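PDB 6A02: YfdX protein from Salmonella enterica I, which is of unknown molecular function but has been linked to the bacterial response to antibiotic stress and to virulence in Salmonella Typhi. Local coordinates for residues A[21-24]-A[25-29]; A[32-35]-A[36-39]; A[49-52]-A[53-57]; A[59-62]-A[63-66]; A[139-142]-A[143-147]. All coordinates share one frame; numbering follows the deposited sequence. Where two conformers were deposited one is given.

Contact 1: residues A[21-24]-A[25-29]; sequences AWQA and MRDIG
With CG of Gln23 swung anti to the backbone N (chi1 -176°) and the chain then bent at chi2, its amide folds forward along the helix and meets Asp27, whose own CG stands beside its backbone N (chi1 -70°) and so leans back toward the preceding turn. The result is a side-chain hydrogen bond from Gln23 NE2 to Asp27 OD1 of 3.0 Å. It lies close to the amide plane of Gln23 but comes down on Asp27 OD1 from above the carboxylate plane, the two planes being turned 57° apart. The same residues are joined a second time through the backbone, where Asp27 N donates to Gln23 O at 2.8 Å.

This is an i to i+4 pairing inside the α-helix 19-36, and the regular ladder runs on around it, from Met25 N to Ala21 O through Ile28 N to Ala24 O. Arg26 runs alongside Gln23, its CG 3.6 Å from Gln23 NE2. A water accepts from that NE2 at 3.2 Å and, weakly, from Arg26 NE at the edge of the guanidinium, in its plane. Arg26 NH1 goes on to Asn82 of the second subunit, and a reciprocal pair of cation-pi contacts sets Trp22 and Arg26 against Arg26 and Trp22 of that subunit. On the buried flanks, Met25 CG rests 3.3 Å from Ala21 O and Ile28 CG1 3.3 Å from Ala24 O, while Met25 and Ile28 both reach Thr139 of helix 136-151.

Contact 2: residues A[32-35]-A[36-39]; sequences RFEL and FNGR
A Schellman motif ends helix 19-36 here, with Gly38 at positive phi as its C-prime residue. Arg39 N turns back to Glu34 O at 2.9 Å, and Gly38 N makes a weak bond to Leu35 O. Just before them Asn37 N still donates to Phe33 O at 3.0 Å, as the last turn unwinds toward helix 40-54.

Side chains tie the same turn together. Asn37 ND2 donates to Glu34 OE1 at 3.1 Å, a fairly straight bond (164°) that reaches the syn side of the carboxylate, 28° out of its plane. A bend at chi2 (-64°) brings Glu34 OE1 to both Asn37 and the Arg39 chain, whose CD is 3.2 Å from it; the Arg39 guanidinium itself stays beyond salt-bridge range. Asn37 OD1 takes a hydrogen bond from Lys113 of the second subunit, while Arg32 NH1 binds Ile85 O of that subunit.

One turn back, Arg32 runs out extended and presents a guanidinium face to Phe36 CE2, and the edge of the Phe36 ring meets the backbone, CD2 lying 3.3 Å from Arg32 O.

Contact 3: residues A[49-52]-A[53-57]; sequences QAEK and LLNDD
Glu51 O is gripped twice by Asn55, by a side-chain N-H and by the backbone N-H. The stronger bond comes from Asn55 ND2, at 2.9 Å with an N-H...O angle of 160°; the carbonyl oxygen sits close to the amide plane, and ND2 is tilted 19° from the plane of the carbonyl. The bond from Asn55 N, 3.1 Å long, is weak because it is strongly bent. A second weak bond takes Asn55 N to Lys52 O, so this N-H is shared between two carbonyls.

The Asn55 amide gets there because CG stands beside the backbone N (chi1 -70°), which turns the side chain back over the last turn rather than out along the chain. ND2 then also lies 3.7 Å from Glu51 CG. Glu51 runs out straight and takes its carboxylate to Thr144 OG1. Behind this end the helix is regular: Leu53 N bonds to Gln49 O at 2.9 Å and Leu54 N to Ala50 O at 3.0 Å. The two leucines lay their CG atoms against those same carbonyl oxygens and turn toward helix 19-36, Leu53 on Asp27 and Leu54 on Ala24. Arg140 takes up Leu54 O, one of the carbonyls at the helix end. Asn55, the first residue to leave helical geometry, thus folds its own side chain back onto a last-turn carbonyl, a C-terminal capping interaction that closes helix 40-54.

Contact 4: residues A[59-62]-A[63-66]; sequences TDWN and LYVK
Leu63 and Tyr64 lean back on Asp60 and Trp61 as the chain makes a tight 3-10 turn. Its i to i+3 bonds run from Leu63 N to Asp60 O at 3.1 Å and from Tyr64 N to Trp61 O at 3.2 Å. A longer, weak bond from Val65 N to Asn62 O ends the run.

Leu63 stands across the Asp60 side chain at about a right angle, with CG 3.6 Å from Asp60 OD2 and 3.4 Å from Asp60 O. That carboxylate is steadied from within the turn, since Asn62 ND2 donates to Asp60 OD1 at 2.9 Å, nearly along the C-O axis. Tyr64, with CG beside its backbone N (chi1 -45°), brings its ring back against Thr59 and Trp61. One ring edge meets Thr59, CE2 lying 3.6 Å from Thr59 CG2, and the same methyl sits over the centre of a Trp61 ring face. Tyr64 CD2 touches Trp61 CE3 at 3.8 Å, the two rings inclined at 61°. A water accepts from Asp60 N and bonds weakly with Tyr64 OH.

The turn is a surface link from helix 40-54 into the short strand 65-66, and the backbone here bonds to strand 77-89, Tyr64 with Arg80 and Lys66 with Tyr78. Trp61 reaches back to Asp56 O and makes a cation-pi contact with Arg140 of helix 136-151, while Trp61, Tyr64 and Val65 all rest on Ile79 of strand 77-89.

Contact 5: residues A[139-142]-A[143-147]; sequences TRKD and VTTAL
Lys141 O accepts two hydrogen bonds from Thr145, one from the hydroxyl and one from the backbone. Thr145 OG1 donates at 2.8 Å and Thr145 N at 2.9 Å, and they reach the oxygen from opposite faces of the carbonyl plane. The hydroxyl is placed for this by a chi1 of -53°, which sets OG1 beside its own backbone N and over the preceding turn. OG1 also lies 3.8 Å from Lys141 CG, the two side chains running alongside each other in the same direction. Lys141, extended throughout, continues outward to a salt bridge with Asp90 of the third subunit, and Thr145 packs on Tyr91 of that subunit.

Next to this pair the backbone bonds are regular. Thr144 N meets Arg140 O almost straight, at 3.0 Å and 175°, and Ala146 N bonds to Asp142 O at 2.9 Å. Thr144 OG1 approaches Arg140 O to 3.3 Å, but its partner is Glu51. Val143 lays CG2 3.4 Å from Thr139 O and turns toward Ile28 of helix 19-36. Arg140, besides its reach to the end of helix 40-54, bonds through NH1 to Gln137 OE1 within its own helix.

A threonine hydroxyl bonded to the carbonyl four residues back, on top of the normal N-H bond, is a familiar way for an α-helix to satisfy a polar side chain within itself, and here it lies midway along helix 136-151.

Overall arrangement
Contacts 1 and 2 share helix 19-36, are mostly buried and both face the second subunit; contact 1 lies in its N-terminal half, whereas contact 2 is its C-terminal end. Contacts 3 and 5 are partly buried and sit side by side, joined by polar bonds between helices 40-54 and 136-151, while both pack on contact 1 through Ala24, Asp27, Met25 and Ile28. Contact 5 also meets the third subunit. Contact 4 is the surface one, built of 3-10 bonds and aromatic contacts, and joins contact 3 through Trp61. Pairs inside helices keep regular bonds in contacts 1 and 5; the helix ends in contacts 2 and 3 add weaker ones.

Contact 1: residues A[21-24]-A[25-29]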
loop_
_atom_site.group_PDB
_atom_site.type_symbol
_atom_site.label_atom_id
_atom_site.label_comp_id
_atom_site.label_asym_id
_atom_site.label_seq_id
_atom_site.Cartn_x
_atom_site.Cartn_y
_atom_site.Cartn_z
ATOM N N ALA A 21 -5.968 15.113 -13.757
ATOM C CA ALA A 21 -5.871 13.658 -13.811
ATOM C C ALA A 21 -5.910 13.047 -12.420
ATOM O O ALA A 21 -6.430 11.939 -12.245
ATOM C CB ALA A 21 -4.604 13.233 -14.546
ATOM N N TRP A 22 -5.353 13.735 -11.422
ATOM C CA TRP A 22 -5.509 13.253 -10.057
ATOM C C TRP A 22 -6.982 13.169 -9.678
ATOM O O TRP A 22 -7.439 12.152 -9.142
ATOM C CB TRP A 22 -4.727 14.134 -9.075
ATOM C CG TRP A 22 -4.641 13.488 -7.738
ATOM C CD1 TRP A 22 -3.696 12.601 -7.314
ATOM C CD2 TRP A 22 -5.561 13.641 -6.666
ATOM N NE1 TRP A 22 -3.966 12.199 -6.028
ATOM C CE2 TRP A 22 -5.105 12.834 -5.607
ATOM C CE3 TRP A 22 -6.719 14.400 -6.490
ATOM C CZ2 TRP A 22 -5.774 12.749 -4.395
ATOM C CZ3 TRP A 22 -7.380 14.320 -5.284
ATOM C CH2 TRP A 22 -6.902 13.503 -4.252
ATOM N N GLN A 23 -7.746 14.229 -9.961
ATOM C CA GLN A 23 -9.165 14.217 -9.628
ATOM C C GLN A 23 -9.911 13.170 -10.441
ATOM O O GLN A 23 -10.862 12.561 -9.940
ATOM C CB GLN A 23 -9.757 15.609 -9.848
ATOM C CG GLN A 23 -11.220 15.729 -9.425
ATOM C CD GLN A 23 -11.397 15.498 -7.942
ATOM O OE1 GLN A 23 -10.632 16.023 -7.133
ATOM N NE2 GLN A 23 -12.380 14.674 -7.575
ATOM N N ALA A 24 -9.484 12.939 -11.682
ATOM C CA ALA A 24 -10.103 11.901 -12.496
ATOM C C ALA A 24 -9.937 10.533 -11.848
ATOM O O ALA A 24 -10.883 9.735 -11.813
ATOM C CB ALA A 24 -9.501 11.907 -13.903
ATOM N N MET A 25 -8.750 10.251 -11.306
ATOM C CA MET A 25 -8.547 8.960 -10.656
ATOM C C MET A 25 -9.398 8.841 -9.401
ATOM O O MET A 25 -9.922 7.761 -9.102
ATOM C CB MET A 25 -7.066 8.761 -10.326
ATOM C CG MET A 25 -6.152 8.702 -11.549
ATOM S SD MET A 25 -6.751 7.609 -12.857
ATOM C CE MET A 25 -6.747 6.040 -11.999
ATOM N N ARG A 26 -9.543 9.938 -8.655
ATOM C CA ARG A 26 -10.438 9.944 -7.504
ATOM C C ARG A 26 -11.871 9.657 -7.945
ATOM O O ARG A 26 -12.571 8.829 -7.339
ATOM C CB ARG A 26 -10.297 11.299 -6.805
ATOM C CG ARG A 26 -11.401 11.688 -5.861
ATOM C CD ARG A 26 -11.560 10.737 -4.710
ATOM N NE ARG A 26 -12.419 11.338 -3.689
ATOM C CZ ARG A 26 -12.931 10.673 -2.659
ATOM N NH1 ARG A 26 -12.683 9.384 -2.522
ATOM N NH2 ARG A 26 -13.699 11.302 -1.777
ATOM N N ASP A 27 -12.305 10.286 -9.042
ATOM C CA ASP A 27 -13.657 10.058 -9.550
ATOM C C ASP A 27 -13.853 8.612 -10.003
ATOM O O ASP A 27 -14.939 8.043 -9.826
ATOM C CB ASP A 27 -13.950 11.010 -10.711
ATOM C CG ASP A 27 -14.097 12.456 -10.277
ATOM O OD1 ASP A 27 -14.161 12.723 -9.054
ATOM O OD2 ASP A 27 -14.159 13.315 -11.188
ATOM N N ILE A 28 -12.819 8.011 -10.603
ATOM C CA ILE A 28 -12.884 6.621 -11.056
ATOM C C ILE A 28 -13.132 5.678 -9.880
ATOM O O ILE A 28 -13.959 4.759 -9.961
ATOM C CB ILE A 28 -11.595 6.270 -11.829
ATOM C CG1 ILE A 28 -11.624 6.891 -13.223
ATOM C CG2 ILE A 28 -11.382 4.768 -11.928
ATOM C CD1 ILE A 28 -10.280 6.834 -13.908
ATOM N N GLY A 29 -12.418 5.883 -8.771
ATOM C CA GLY A 29 -12.642 5.054 -7.597
ATOM C C GLY A 29 -14.033 5.218 -7.013
ATOM O O GLY A 29 -14.679 4.231 -6.640
HETATM O O HOH W 1 -13.298 14.504 -4.468
#

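Contact 2: residues A[32-35]-A[36-39]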
loop_
_atom_site.group_PDB
_atom_site.type_symbol
_atom_site.label_atom_id
_atom_site.label_comp_id
_atom_site.label_asym_id
_atom_site.label_seq_id
_atom_site.Cartn_x
_atom_site.Cartn_y
_atom_site.Cartn_z
ATOM N N ARG A 32 -16.596 3.420 -9.215
ATOM C CA ARG A 32 -16.655 1.975 -9.016
ATOM C C ARG A 32 -17.425 1.630 -7.751
ATOM O O ARG A 32 -18.249 0.710 -7.745
ATOM C CB ARG A 32 -15.249 1.379 -8.965
ATOM C CG ARG A 32 -15.253 -0.116 -8.724
ATOM C CD ARG A 32 -13.882 -0.711 -9.013
ATOM N NE ARG A 32 -13.825 -2.139 -8.736
ATOM C CZ ARG A 32 -13.480 -2.645 -7.556
ATOM N NH1 ARG A 32 -13.176 -1.834 -6.553
ATOM N NH2 ARG A 32 -13.448 -3.954 -7.380
ATOM N N PHE A 33 -17.172 2.359 -6.663
ATOM C CA PHE A 33 -17.889 2.074 -5.429
ATOM C C PHE A 33 -19.392 2.225 -5.622
ATOM O O PHE A 33 -20.179 1.399 -5.130
ATOM C CB PHE A 33 -17.419 2.998 -4.308
ATOM C CG PHE A 33 -18.214 2.828 -3.038
ATOM C CD1 PHE A 33 -17.980 1.752 -2.200
ATOM C CD2 PHE A 33 -19.234 3.707 -2.724
ATOM C CE1 PHE A 33 -18.740 1.573 -1.034
ATOM C CE2 PHE A 33 -19.989 3.532 -1.561
ATOM C CZ PHE A 33 -19.739 2.464 -0.724
ATOM N N GLU A 34 -19.810 3.275 -6.336
ATOM C CA GLU A 34 -21.242 3.525 -6.484
ATOM C C GLU A 34 -21.946 2.432 -7.286
ATOM O O GLU A 34 -23.151 2.229 -7.109
ATOM C CB GLU A 34 -21.492 4.922 -7.046
ATOM C CG GLU A 34 -21.030 6.053 -6.136
ATOM C CD GLU A 34 -21.767 6.118 -4.808
ATOM O OE1 GLU A 34 -22.725 5.346 -4.590
ATOM O OE2 GLU A 34 -21.378 6.961 -3.969
ATOM N N LEU A 35 -21.229 1.716 -8.160
ATOM C CA LEU A 35 -21.831 0.563 -8.830
ATOM C C LEU A 35 -22.300 -0.472 -7.816
ATOM O O LEU A 35 -23.443 -0.946 -7.871
ATOM C CB LEU A 35 -20.835 -0.067 -9.802
ATOM C CG LEU A 35 -20.393 0.790 -10.982
ATOM C CD1 LEU A 35 -19.257 0.113 -11.741
ATOM C CD2 LEU A 35 -21.574 1.088 -11.904
ATOM N N PHE A 36 -21.422 -0.835 -6.877
ATOM C CA PHE A 36 -21.773 -1.805 -5.846
ATOM C C PHE A 36 -22.754 -1.235 -4.835
ATOM O O PHE A 36 -23.461 -1.996 -4.167
ATOM C CB PHE A 36 -20.503 -2.289 -5.141
ATOM C CG PHE A 36 -19.589 -3.075 -6.033
ATOM C CD1 PHE A 36 -19.737 -4.449 -6.141
ATOM C CD2 PHE A 36 -18.594 -2.449 -6.775
ATOM C CE1 PHE A 36 -18.906 -5.186 -6.971
ATOM C CE2 PHE A 36 -17.748 -3.186 -7.602
ATOM C CZ PHE A 36 -17.911 -4.559 -7.699
ATOM N N ASN A 37 -22.796 0.084 -4.695
ATOM C CA ASN A 37 -23.666 0.771 -3.751
ATOM C C ASN A 37 -25.077 0.972 -4.302
ATOM O O ASN A 37 -25.870 1.698 -3.688
ATOM C CB ASN A 37 -23.028 2.117 -3.383
ATOM C CG ASN A 37 -23.538 2.680 -2.070
ATOM O OD1 ASN A 37 -23.940 1.938 -1.173
ATOM N ND2 ASN A 37 -23.508 4.009 -1.945
ATOM N N GLY A 38 -25.391 0.366 -5.445
ATOM C CA GLY A 38 -26.718 0.499 -6.016
ATOM C C GLY A 38 -27.045 1.876 -6.541
ATOM O O GLY A 38 -28.224 2.236 -6.620
ATOM N N ARG A 39 -26.042 2.661 -6.910
ATOM C CA ARG A 39 -26.236 4.009 -7.429
ATOM C C ARG A 39 -25.549 4.099 -8.788
ATOM O O ARG A 39 -24.589 4.857 -8.959
ATOM C CB ARG A 39 -25.689 5.057 -6.440
ATOM C CG ARG A 39 -26.488 5.176 -5.141
ATOM C CD ARG A 39 -25.761 6.053 -4.128
ATOM N NE ARG A 39 -26.653 6.624 -3.116
ATOM C CZ ARG A 39 -27.032 6.005 -1.999
ATOM N NH1 ARG A 39 -26.621 4.770 -1.737
ATOM N NH2 ARG A 39 -27.846 6.618 -1.147
#

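Contact 3: residues A[49-52]-A[53-57]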
loop_
_atom_site.group_PDB
_atom_site.type_symbol
_atom_site.label_atom_id
_atom_site.label_comp_id
_atom_site.label_asym_id
_atom_site.label_seq_id
_atom_site.Cartn_x
_atom_site.Cartn_y
_atom_site.Cartn_z
ATOM N N GLN A 49 -17.465 12.660 -15.377
ATOM C CA GLN A 49 -16.573 13.733 -14.951
ATOM C C GLN A 49 -15.116 13.351 -15.176
ATOM O O GLN A 49 -14.316 14.167 -15.645
ATOM C CB GLN A 49 -16.803 14.108 -13.488
ATOM C CG GLN A 49 -18.178 14.687 -13.149
ATOM C CD GLN A 49 -18.407 14.821 -11.648
ATOM O OE1 GLN A 49 -17.592 14.378 -10.840
ATOM N NE2 GLN A 49 -19.518 15.439 -11.272
ATOM N N ALA A 50 -14.752 12.107 -14.847
ATOM C CA ALA A 50 -13.386 11.660 -15.092
ATOM C C ALA A 50 -13.042 11.734 -16.572
ATOM O O ALA A 50 -11.931 12.139 -16.942
ATOM C CB ALA A 50 -13.207 10.237 -14.561
ATOM N N GLU A 51 -13.979 11.334 -17.437
ATOM C CA GLU A 51 -13.744 11.407 -18.873
ATOM C C GLU A 51 -13.495 12.843 -19.316
ATOM O O GLU A 51 -12.576 13.104 -20.099
ATOM C CB GLU A 51 -14.928 10.800 -19.626
ATOM C CG GLU A 51 -14.694 10.651 -21.126
ATOM C CD GLU A 51 -15.904 10.111 -21.863
ATOM O OE1 GLU A 51 -17.037 10.547 -21.554
ATOM O OE2 GLU A 51 -15.721 9.247 -22.749
ATOM N N LYS A 52 -14.291 13.787 -18.817
ATOM C CA LYS A 52 -14.098 15.180 -19.210
ATOM C C LYS A 52 -12.758 15.711 -18.717
ATOM O O LYS A 52 -12.069 16.445 -19.436
ATOM C CB LYS A 52 -15.259 16.048 -18.713
ATOM C CG LYS A 52 -16.532 15.852 -19.516
ATOM C CD LYS A 52 -17.623 16.832 -19.123
ATOM C CE LYS A 52 -18.707 16.858 -20.182
ATOM N NZ LYS A 52 -19.197 15.483 -20.487
ATOM N N LEU A 53 -12.361 15.336 -17.501
ATOM C CA LEU A 53 -11.082 15.799 -16.971
ATOM C C LEU A 53 -9.908 15.271 -17.791
ATOM O O LEU A 53 -8.970 16.017 -18.094
ATOM C CB LEU A 53 -10.946 15.407 -15.501
ATOM C CG LEU A 53 -11.832 16.135 -14.482
ATOM C CD1 LEU A 53 -11.946 15.338 -13.194
ATOM C CD2 LEU A 53 -11.290 17.522 -14.182
ATOM N N LEU A 54 -9.931 13.979 -18.144
ATOM C CA LEU A 54 -8.802 13.376 -18.843
ATOM C C LEU A 54 -8.725 13.770 -20.310
ATOM O O LEU A 54 -7.683 13.555 -20.939
ATOM C CB LEU A 54 -8.883 11.848 -18.747
ATOM C CG LEU A 54 -8.651 11.266 -17.358
ATOM C CD1 LEU A 54 -8.983 9.777 -17.359
ATOM C CD2 LEU A 54 -7.203 11.506 -16.937
ATOM N N ASN A 55 -9.804 14.316 -20.873
ATOM C CA ASN A 55 -9.873 14.592 -22.302
ATOM C C ASN A 55 -10.060 16.074 -22.582
ATOM O O ASN A 55 -10.436 16.451 -23.698
ATOM C CB ASN A 55 -10.984 13.772 -22.957
ATOM C CG ASN A 55 -10.657 12.296 -23.000
ATOM O OD1 ASN A 55 -9.873 11.848 -23.841
ATOM N ND2 ASN A 55 -11.248 11.529 -22.090
ATOM N N ASP A 56 -9.804 16.916 -21.587
ATOM C CA ASP A 56 -9.929 18.360 -21.723
ATOM C C ASP A 56 -9.043 18.871 -22.854
ATOM O O ASP A 56 -7.813 18.820 -22.757
ATOM C CB ASP A 56 -9.540 19.013 -20.398
ATOM C CG ASP A 56 -9.840 20.501 -20.359
ATOM O OD1 ASP A 56 -10.092 21.096 -21.427
ATOM O OD2 ASP A 56 -9.820 21.076 -19.250
ATOM N N ASP A 57 -9.658 19.377 -23.931
ATOM C CA ASP A 57 -8.878 19.839 -25.076
ATOM C C ASP A 57 -8.120 21.130 -24.793
ATOM O O ASP A 57 -7.191 21.459 -25.538
ATOM C CB ASP A 57 -9.760 19.994 -26.321
ATOM C CG ASP A 57 -10.423 18.694 -26.736
ATOM O OD1 ASP A 57 -11.672 18.643 -26.750
ATOM O OD2 ASP A 57 -9.698 17.726 -27.049
#

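Contact 4: residues A[59-62]-A[63-66]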
loop_
_atom_site.group_PDB
_atom_site.type_symbol
_atom_site.label_atom_id
_atom_site.label_comp_id
_atom_site.label_asym_id
_atom_site.label_seq_id
_atom_site.Cartn_x
_atom_site.Cartn_y
_atom_site.Cartn_z
ATOM N N THR A 59 -6.364 21.531 -22.089
ATOM C CA THR A 59 -5.188 21.129 -21.342
ATOM C C THR A 59 -4.095 20.671 -22.299
ATOM O O THR A 59 -4.349 19.926 -23.249
ATOM C CB THR A 59 -5.556 19.992 -20.387
ATOM O OG1 THR A 59 -6.509 20.482 -19.438
ATOM C CG2 THR A 59 -4.316 19.481 -19.645
ATOM N N ASP A 60 -2.875 21.128 -22.041
ATOM C CA ASP A 60 -1.702 20.701 -22.796
ATOM C C ASP A 60 -1.114 19.500 -22.065
ATOM O O ASP A 60 -0.316 19.638 -21.136
ATOM C CB ASP A 60 -0.704 21.846 -22.892
ATOM C CG ASP A 60 0.561 21.462 -23.627
ATOM O OD1 ASP A 60 0.672 20.318 -24.121
ATOM O OD2 ASP A 60 1.466 22.312 -23.697
ATOM N N TRP A 61 -1.503 18.307 -22.511
ATOM C CA TRP A 61 -1.111 17.091 -21.804
ATOM C C TRP A 61 0.385 16.815 -21.882
ATOM O O TRP A 61 0.915 16.102 -21.022
ATOM C CB TRP A 61 -1.964 15.915 -22.292
ATOM C CG TRP A 61 -3.391 16.114 -21.898
ATOM C CD1 TRP A 61 -4.417 16.555 -22.686
ATOM C CD2 TRP A 61 -3.941 15.936 -20.589
ATOM N NE1 TRP A 61 -5.576 16.653 -21.951
ATOM C CE2 TRP A 61 -5.311 16.269 -20.659
ATOM C CE3 TRP A 61 -3.409 15.514 -19.363
ATOM C CZ2 TRP A 61 -6.153 16.200 -19.548
ATOM C CZ3 TRP A 61 -4.252 15.445 -18.262
ATOM C CH2 TRP A 61 -5.602 15.781 -18.362
ATOM N N ASN A 62 1.087 17.380 -22.871
ATOM C CA ASN A 62 2.535 17.216 -22.945
ATOM C C ASN A 62 3.228 17.701 -21.680
ATOM O O ASN A 62 4.299 17.191 -21.329
ATOM C CB ASN A 62 3.106 18.007 -24.130
ATOM C CG ASN A 62 2.537 17.578 -25.465
ATOM O OD1 ASN A 62 2.847 16.495 -25.962
ATOM N ND2 ASN A 62 1.719 18.436 -26.065
ATOM N N LEU A 63 2.640 18.682 -20.989
ATOM C CA LEU A 63 3.289 19.274 -19.822
ATOM C C LEU A 63 3.494 18.273 -18.693
ATOM O O LEU A 63 4.377 18.477 -17.850
ATOM C CB LEU A 63 2.453 20.439 -19.289
ATOM C CG LEU A 63 2.255 21.611 -20.257
ATOM C CD1 LEU A 63 1.394 22.679 -19.609
ATOM C CD2 LEU A 63 3.604 22.166 -20.658
ATOM N N TYR A 64 2.707 17.197 -18.656
ATOM C CA TYR A 64 2.704 16.279 -17.522
ATOM C C TYR A 64 3.417 14.970 -17.810
ATOM O O TYR A 64 3.504 14.118 -16.922
ATOM C CB TYR A 64 1.264 16.001 -17.086
ATOM C CG TYR A 64 0.433 17.252 -17.005
ATOM C CD1 TYR A 64 0.615 18.164 -15.976
ATOM C CD2 TYR A 64 -0.524 17.531 -17.971
ATOM C CE1 TYR A 64 -0.148 19.326 -15.911
ATOM C CE2 TYR A 64 -1.291 18.680 -17.915
ATOM C CZ TYR A 64 -1.098 19.570 -16.886
ATOM O OH TYR A 64 -1.860 20.716 -16.828
ATOM N N VAL A 65 3.947 14.802 -19.020
ATOM C CA VAL A 65 4.505 13.525 -19.437
ATOM C C VAL A 65 5.849 13.282 -18.761
ATOM O O VAL A 65 6.708 14.172 -18.686
ATOM C CB VAL A 65 4.620 13.502 -20.971
ATOM C CG1 VAL A 65 5.459 12.333 -21.433
ATOM C CG2 VAL A 65 3.237 13.453 -21.595
ATOM N N LYS A 66 6.033 12.067 -18.248
ATOM C CA LYS A 66 7.332 11.606 -17.767
ATOM C C LYS A 66 7.984 10.889 -18.941
ATOM O O LYS A 66 7.680 9.729 -19.218
ATOM C CB LYS A 66 7.149 10.673 -16.576
ATOM C CG LYS A 66 8.449 10.184 -15.967
ATOM C CD LYS A 66 8.321 10.082 -14.461
ATOM C CE LYS A 66 9.617 9.628 -13.810
ATOM N NZ LYS A 66 10.758 10.513 -14.138
HETATM O O HOH W 2 -2.266 22.780 -19.395
#

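Contact 5: residues A[139-142]-A[143-147]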
loop_
_atom_site.group_PDB
_atom_site.type_symbol
_atom_site.label_atom_id
_atom_site.label_comp_id
_atom_site.label_asym_id
_atom_site.label_seq_id
_atom_site.Cartn_x
_atom_site.Cartn_y
_atom_site.Cartn_z
ATOM N N THR A 139 -5.644 4.905 -19.628
ATOM C CA THR A 139 -6.656 5.305 -18.654
ATOM C C THR A 139 -7.871 5.914 -19.334
ATOM O O THR A 139 -9.010 5.604 -18.965
ATOM C CB THR A 139 -6.066 6.265 -17.618
ATOM O OG1 THR A 139 -4.910 5.662 -17.029
ATOM C CG2 THR A 139 -7.071 6.563 -16.502
ATOM N N ARG A 140 -7.654 6.781 -20.329
ATOM C CA ARG A 140 -8.774 7.332 -21.089
ATOM C C ARG A 140 -9.650 6.222 -21.651
ATOM O O ARG A 140 -10.882 6.272 -21.549
ATOM C CB ARG A 140 -8.260 8.207 -22.232
ATOM C CG ARG A 140 -7.795 9.570 -21.803
ATOM C CD ARG A 140 -7.055 10.240 -22.945
ATOM N NE ARG A 140 -6.757 11.638 -22.660
ATOM C CZ ARG A 140 -5.953 12.386 -23.404
ATOM N NH1 ARG A 140 -5.363 11.856 -24.470
ATOM N NH2 ARG A 140 -5.740 13.660 -23.086
ATOM N N LYS A 141 -9.020 5.202 -22.240
ATOM C CA LYS A 141 -9.778 4.104 -22.836
ATOM C C LYS A 141 -10.571 3.338 -21.786
ATOM O O LYS A 141 -11.724 2.969 -22.024
ATOM C CB LYS A 141 -8.854 3.168 -23.616
ATOM C CG LYS A 141 -9.591 2.043 -24.343
ATOM C CD LYS A 141 -8.638 1.239 -25.219
ATOM C CE LYS A 141 -9.335 0.055 -25.872
ATOM N NZ LYS A 141 -8.349 -0.856 -26.526
ATOM N N ASP A 142 -9.973 3.080 -20.619
ATOM C CA ASP A 142 -10.715 2.430 -19.538
ATOM C C ASP A 142 -11.977 3.213 -19.189
ATOM O O ASP A 142 -13.053 2.633 -19.006
ATOM C CB ASP A 142 -9.844 2.304 -18.285
ATOM C CG ASP A 142 -8.706 1.305 -18.419
ATOM O OD1 ASP A 142 -8.721 0.456 -19.337
ATOM O OD2 ASP A 142 -7.793 1.375 -17.555
ATOM N N VAL A 143 -11.866 4.538 -19.066
ATOM C CA VAL A 143 -13.012 5.340 -18.641
ATOM C C VAL A 143 -14.094 5.348 -19.708
ATOM O O VAL A 143 -15.273 5.119 -19.419
ATOM C CB VAL A 143 -12.575 6.764 -18.265
ATOM C CG1 VAL A 143 -13.797 7.624 -17.928
ATOM C CG2 VAL A 143 -11.641 6.702 -17.086
ATOM N N THR A 144 -13.709 5.628 -20.954
ATOM C CA THR A 144 -14.702 5.698 -22.021
ATOM C C THR A 144 -15.374 4.351 -22.221
ATOM O O THR A 144 -16.596 4.279 -22.402
ATOM C CB THR A 144 -14.045 6.175 -23.310
ATOM O OG1 THR A 144 -13.557 7.508 -23.121
ATOM C CG2 THR A 144 -15.062 6.175 -24.443
ATOM N N THR A 145 -14.593 3.270 -22.173
ATOM C CA THR A 145 -15.176 1.944 -22.339
ATOM C C THR A 145 -16.063 1.582 -21.155
ATOM O O THR A 145 -17.132 0.992 -21.335
ATOM C CB THR A 145 -14.079 0.900 -22.571
ATOM O OG1 THR A 145 -13.245 1.315 -23.660
ATOM C CG2 THR A 145 -14.705 -0.439 -22.923
ATOM N N ALA A 146 -15.661 1.954 -19.935
ATOM C CA ALA A 146 -16.516 1.683 -18.782
ATOM C C ALA A 146 -17.857 2.400 -18.902
ATOM O O ALA A 146 -18.902 1.827 -18.567
ATOM C CB ALA A 146 -15.809 2.077 -17.481
ATOM N N LEU A 147 -17.846 3.658 -19.359
ATOM C CA LEU A 147 -19.103 4.374 -19.565
ATOM C C LEU A 147 -19.970 3.664 -20.596
ATOM O O LEU A 147 -21.185 3.512 -20.401
ATOM C CB LEU A 147 -18.828 5.814 -19.995
ATOM C CG LEU A 147 -18.540 6.805 -18.879
ATOM C CD1 LEU A 147 -17.993 8.090 -19.473
ATOM C CD2 LEU A 147 -19.804 7.060 -18.063
#